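Local coordinates for protein glutathione S-transferase 2 (Heligmosomoides polygyrus, PDB 1TW9) that probably catalyses the conjugation of glutathione to electrophilic substrates with release of a halide, as a sigma-family glutathione transferase, at residues A44-F48 / G49-V53; D151-W155 / V156-V160. All blocks are in the same frame, centred on the assembly; numbering follows the deposited sequence.

Contact 1 of 2, residues A44-F48 / G49-V53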
loop_
_atom_site.group_PDB
_atom_site.type_symbol
_atom_site.label_atom_id
_atom_site.label_comp_id
_atom_site.label_asym_id
_atom_site.label_seq_id
_atom_site.Cartn_x
_atom_site.Cartn_y
_atom_site.Cartn_z
ATOM N N ALA A 44 -14.491 -13.731 11.573
ATOM C CA ALA A 44 -15.129 -12.578 12.201
ATOM C C ALA A 44 -14.188 -11.839 13.180
ATOM O O ALA A 44 -14.479 -10.702 13.538
ATOM C CB ALA A 44 -16.381 -12.993 12.905
ATOM N N THR A 45 -13.085 -12.481 13.607
ATOM C CA THR A 45 -12.189 -11.920 14.629
ATOM C C THR A 45 -11.091 -11.068 13.979
ATOM O O THR A 45 -10.372 -10.375 14.680
ATOM C CB THR A 45 -11.490 -13.025 15.509
ATOM O OG1 THR A 45 -10.510 -13.743 14.741
ATOM C CG2 THR A 45 -12.472 -14.122 16.060
ATOM N N PHE A 46 -10.960 -11.141 12.661
ATOM C CA PHE A 46 -9.887 -10.394 11.964
ATOM C C PHE A 46 -10.453 -9.059 11.485
ATOM O O PHE A 46 -11.627 -8.999 11.087
ATOM C CB PHE A 46 -9.318 -11.203 10.809
ATOM C CG PHE A 46 -8.818 -12.559 11.216
ATOM C CD1 PHE A 46 -9.261 -13.696 10.568
ATOM C CD2 PHE A 46 -7.945 -12.711 12.251
ATOM C CE1 PHE A 46 -8.764 -14.928 10.918
ATOM C CE2 PHE A 46 -7.473 -13.947 12.602
ATOM C CZ PHE A 46 -7.919 -15.059 11.953
ATOM N N PRO A 47 -9.602 -8.018 11.516
ATOM C CA PRO A 47 -10.051 -6.658 11.223
ATOM C C PRO A 47 -10.847 -6.480 9.945
ATOM O O PRO A 47 -11.866 -5.776 9.937
ATOM C CB PRO A 47 -8.762 -5.883 11.181
ATOM C CG PRO A 47 -7.885 -6.581 12.195
ATOM C CD PRO A 47 -8.185 -8.037 11.879
ATOM N N PHE A 48 -10.454 -7.161 8.881
ATOM C CA PHE A 48 -11.154 -7.093 7.639
ATOM C C PHE A 48 -11.553 -8.486 7.135
ATOM O O PHE A 48 -11.686 -8.711 5.933
ATOM C CB PHE A 48 -10.334 -6.373 6.600
ATOM C CG PHE A 48 -9.823 -5.042 7.094
ATOM C CD1 PHE A 48 -8.489 -4.916 7.455
ATOM C CD2 PHE A 48 -10.679 -3.963 7.223
ATOM C CE1 PHE A 48 -8.017 -3.720 7.960
ATOM C CE2 PHE A 48 -10.219 -2.729 7.693
ATOM C CZ PHE A 48 -8.898 -2.624 8.075
ATOM N N GLY A 49 -11.735 -9.395 8.064
ATOM C CA GLY A 49 -12.192 -10.770 7.726
ATOM C C GLY A 49 -11.173 -11.625 6.972
ATOM O O GLY A 49 -11.529 -12.611 6.302
ATOM N N GLN A 50 -9.902 -11.236 7.024
ATOM C CA GLN A 50 -8.865 -11.909 6.252
ATOM C C GLN A 50 -7.582 -12.042 7.032
ATOM O O GLN A 50 -7.398 -11.397 8.079
ATOM C CB GLN A 50 -8.519 -11.155 5.012
ATOM C CG GLN A 50 -9.645 -10.862 4.111
ATOM C CD GLN A 50 -9.231 -9.725 3.233
ATOM O OE1 GLN A 50 -9.131 -8.579 3.690
ATOM N NE2 GLN A 50 -8.905 -10.027 2.028
ATOM N N VAL A 51 -6.693 -12.830 6.455
ATOM C CA VAL A 51 -5.348 -13.013 6.975
ATOM C C VAL A 51 -4.397 -12.618 5.828
ATOM O O VAL A 51 -4.805 -12.578 4.654
ATOM C CB VAL A 51 -5.421 -14.468 7.505
ATOM C CG1 VAL A 51 -5.038 -15.558 6.523
ATOM C CG2 VAL A 51 -5.354 -14.655 9.005
ATOM N N PRO A 52 -3.196 -12.147 6.136
ATOM C CA PRO A 52 -2.539 -12.272 7.411
ATOM C C PRO A 52 -2.948 -11.187 8.381
ATOM O O PRO A 52 -3.427 -10.129 7.970
ATOM C CB PRO A 52 -1.088 -11.986 7.042
ATOM C CG PRO A 52 -1.193 -11.084 5.902
ATOM C CD PRO A 52 -2.251 -11.716 5.098
ATOM N N VAL A 53 -2.797 -11.492 9.655
ATOM C CA VAL A 53 -2.965 -10.508 10.688
ATOM C C VAL A 53 -1.809 -10.692 11.635
ATOM O O VAL A 53 -1.552 -11.823 12.102
ATOM C CB VAL A 53 -4.299 -10.728 11.446
ATOM C CG1 VAL A 53 -4.430 -9.839 12.686
ATOM C CG2 VAL A 53 -5.462 -10.462 10.536
HETATM O O HOH W 1 -8.268 -8.819 8.214
#
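A type I beta turn from Phe46 to Gly49 leads into the cis-proline loop of the thioredoxin-like domain, the loop that borders the glutathione site in this superfamily. Gly49 N closes the turn on Phe46 O (3.1 Å), meeting it fairly straight but from well above the carbonyl plane. Gly49 has a positive phi (69°), which suits glycine. A water bridges the turn to the next residue, accepting from Phe48 N at 2.8 Å and donating to Gln50 O at 2.7 Å. With CG beside the backbone N (chi1 -55°), the Phe46 ring lies under Val51 CG2, a CH-pi contact 4.0 Å from the ring centroid and only 17° off its normal; Thr45 OG1 lies over the opposite face. Val53 CG2 approaches Phe46 CD2 obliquely at 3.8 Å and meets Pro47 CD tip to tip at 3.9 Å. Phe48 packs on Ala94 of the second subunit, a position comparable to the aromatic key of some other GST classes. One direct bond and one bridging water thus fasten the turn to the backbone that follows it, while apolar contacts around Phe46 tie it to the residues flanking cis-Pro52.

Contact 2 of 2, residues D151-W155 / V156-V160; sequences DKISW and VDLLV
Asp157 OD2 is gripped by two donors: Ser154 N at 2.8 Å, with an N-H...O angle of 151°, and a water that donates to it at 2.7 Å. The amide uses the anti lone pair, the one turned away from OD1. The same water is hydrogen-bonded to Ser154 OG (2.7 Å), so it spans the serine and the carboxylate. Asp157 holds its CG beside its own backbone N (chi1 -69°), which swings the carboxylate back toward the start of the helix. The other oxygen, OD1, accepts from His184 NE2 and Leu148 N, fixing the rotation of the buried carboxylate; these donors, together with the helix N terminus, would be expected to favour its negative charge. Ser154 is the N-cap of helix 155-170, and the bond from its amide to the side chain three residues on is one half of a capping box, the N3 side chain accepting from the N-cap amide. Just outside this polar layer, Ile153 and Leu158 meet across the cap as a hydrophobic staple, CD1 to CD2 at 4.1 Å, their side chains crossing at about a right angle. In the first helical turn Leu159 N bonds to Trp155 O at 2.9 Å, whereas the bond from Leu158 N to Ser154 O is weak at 3.3 Å. Trp155 CG stands between its backbone N and carbonyl carbon (chi1 62°), bringing the indole obliquely past Val156 N, with CG 3.3 Å from that nitrogen. Beyond the segment the indole packs against Cys68 and Ala72 of helix 64-75 and Ile88 of helix 82-101.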
loop_
_atom_site.group_PDB
_atom_site.type_symbol
_atom_site.label_atom_id
_atom_site.label_comp_id
_atom_site.label_asym_id
_atom_site.label_seq_id
_atom_site.Cartn_x
_atom_site.Cartn_y
_atom_site.Cartn_z
ATOM N N ASP A 151 21.142 2.213 0.328
ATOM C CA ASP A 151 22.339 1.408 0.449
ATOM C C ASP A 151 22.186 0.183 1.361
ATOM O O ASP A 151 23.217 -0.424 1.705
ATOM C CB ASP A 151 23.507 2.282 0.919
ATOM C CG ASP A 151 23.352 2.776 2.270
ATOM O OD1 ASP A 151 22.273 2.566 2.889
ATOM O OD2 ASP A 151 24.267 3.445 2.851
ATOM N N LYS A 152 20.959 -0.176 1.744
ATOM C CA LYS A 152 20.723 -1.273 2.651
ATOM C C LYS A 152 19.476 -1.997 2.240
ATOM O O LYS A 152 18.602 -1.470 1.540
ATOM C CB LYS A 152 20.555 -0.679 4.031
ATOM C CG LYS A 152 20.300 -1.605 5.140
ATOM C CD LYS A 152 20.053 -0.764 6.395
ATOM C CE LYS A 152 19.842 -1.655 7.661
ATOM N NZ LYS A 152 19.321 -0.957 8.880
ATOM N N ILE A 153 19.400 -3.243 2.620
ATOM C CA ILE A 153 18.288 -4.094 2.272
ATOM C C ILE A 153 17.028 -3.517 2.854
ATOM O O ILE A 153 17.030 -2.955 4.001
ATOM C CB ILE A 153 18.563 -5.513 2.814
ATOM C CG1 ILE A 153 17.539 -6.537 2.315
ATOM C CG2 ILE A 153 18.602 -5.550 4.312
ATOM C CD1 ILE A 153 17.908 -8.025 2.474
ATOM N N SER A 154 15.923 -3.644 2.109
ATOM C CA SER A 154 14.630 -3.177 2.622
ATOM C C SER A 154 13.597 -4.273 2.386
ATOM O O SER A 154 13.826 -5.211 1.586
ATOM C CB SER A 154 14.155 -1.917 1.961
ATOM O OG SER A 154 13.897 -2.125 0.582
ATOM N N TRP A 155 12.420 -4.046 2.937
ATOM C CA TRP A 155 11.329 -5.088 2.801
ATOM C C TRP A 155 10.885 -5.256 1.356
ATOM O O TRP A 155 10.459 -6.389 0.963
ATOM C CB TRP A 155 10.148 -4.753 3.679
ATOM C CG TRP A 155 9.435 -3.472 3.392
ATOM C CD1 TRP A 155 9.776 -2.194 3.801
ATOM C CD2 TRP A 155 8.152 -3.350 2.759
ATOM N NE1 TRP A 155 8.789 -1.296 3.418
ATOM C CE2 TRP A 155 7.811 -1.976 2.735
ATOM C CE3 TRP A 155 7.323 -4.246 2.095
ATOM C CZ2 TRP A 155 6.636 -1.496 2.143
ATOM C CZ3 TRP A 155 6.149 -3.758 1.543
ATOM C CH2 TRP A 155 5.819 -2.415 1.577
ATOM N N VAL A 156 11.004 -4.232 0.541
ATOM C CA VAL A 156 10.607 -4.395 -0.908
ATOM C C VAL A 156 11.660 -5.247 -1.633
ATOM O O VAL A 156 11.323 -6.006 -2.537
ATOM C CB VAL A 156 10.311 -3.098 -1.686
ATOM C CG1 VAL A 156 11.622 -2.298 -2.006
ATOM C CG2 VAL A 156 9.524 -3.429 -2.941
ATOM N N ASP A 157 12.938 -5.183 -1.258
ATOM C CA ASP A 157 13.918 -6.148 -1.788
ATOM C C ASP A 157 13.473 -7.605 -1.503
ATOM O O ASP A 157 13.520 -8.467 -2.384
ATOM C CB ASP A 157 15.275 -5.964 -1.164
ATOM C CG ASP A 157 15.943 -4.712 -1.564
ATOM O OD1 ASP A 157 16.095 -4.415 -2.804
ATOM O OD2 ASP A 157 16.405 -3.973 -0.613
ATOM N N LEU A 158 13.064 -7.868 -0.273
ATOM C CA LEU A 158 12.515 -9.154 0.135
ATOM C C LEU A 158 11.294 -9.565 -0.661
ATOM O O LEU A 158 11.198 -10.746 -1.073
ATOM C CB LEU A 158 12.172 -9.264 1.662
ATOM C CG LEU A 158 13.264 -8.965 2.637
ATOM C CD1 LEU A 158 12.743 -8.881 4.002
ATOM C CD2 LEU A 158 14.331 -9.936 2.501
ATOM N N LEU A 159 10.356 -8.654 -0.875
ATOM C CA LEU A 159 9.119 -8.969 -1.554
ATOM C C LEU A 159 9.425 -9.314 -3.045
ATOM O O LEU A 159 8.906 -10.307 -3.569
ATOM C CB LEU A 159 8.254 -7.734 -1.436
ATOM C CG LEU A 159 6.879 -7.759 -2.029
ATOM C CD1 LEU A 159 6.037 -8.790 -1.292
ATOM C CD2 LEU A 159 6.243 -6.422 -1.967
ATOM N N VAL A 160 10.226 -8.473 -3.677
ATOM C CA VAL A 160 10.585 -8.678 -5.093
ATOM C C VAL A 160 11.366 -9.959 -5.297
ATOM O O VAL A 160 10.957 -10.786 -6.176
ATOM C CB VAL A 160 11.238 -7.443 -5.708
ATOM C CG1 VAL A 160 11.712 -7.729 -7.175
ATOM C CG2 VAL A 160 10.180 -6.276 -5.755
HETATM O O HOH W 2 16.014 -1.357 -0.904
#

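How the contacts relate
From the N terminus, the chain passes helix 36-39 and reaches contact 1, which closes a short turn just before strand 53-56. It then completes the sheet with strand 59-62 and runs through helices 64-75, 82-101 and 119-142 before contact 2 caps helix 155-170. The two local contacts lie in series, neither enclosing nor crossing the other, with centres about 26 Å apart and on opposite sides of the chain's centre. Contact 1 belongs to the thioredoxin-like domain, packing on strands 4-9 and 59-62 and reaching the second subunit. Contact 2 starts a helix of the C-terminal domain and leans on helices 16-24 and 64-75, joining the two domains.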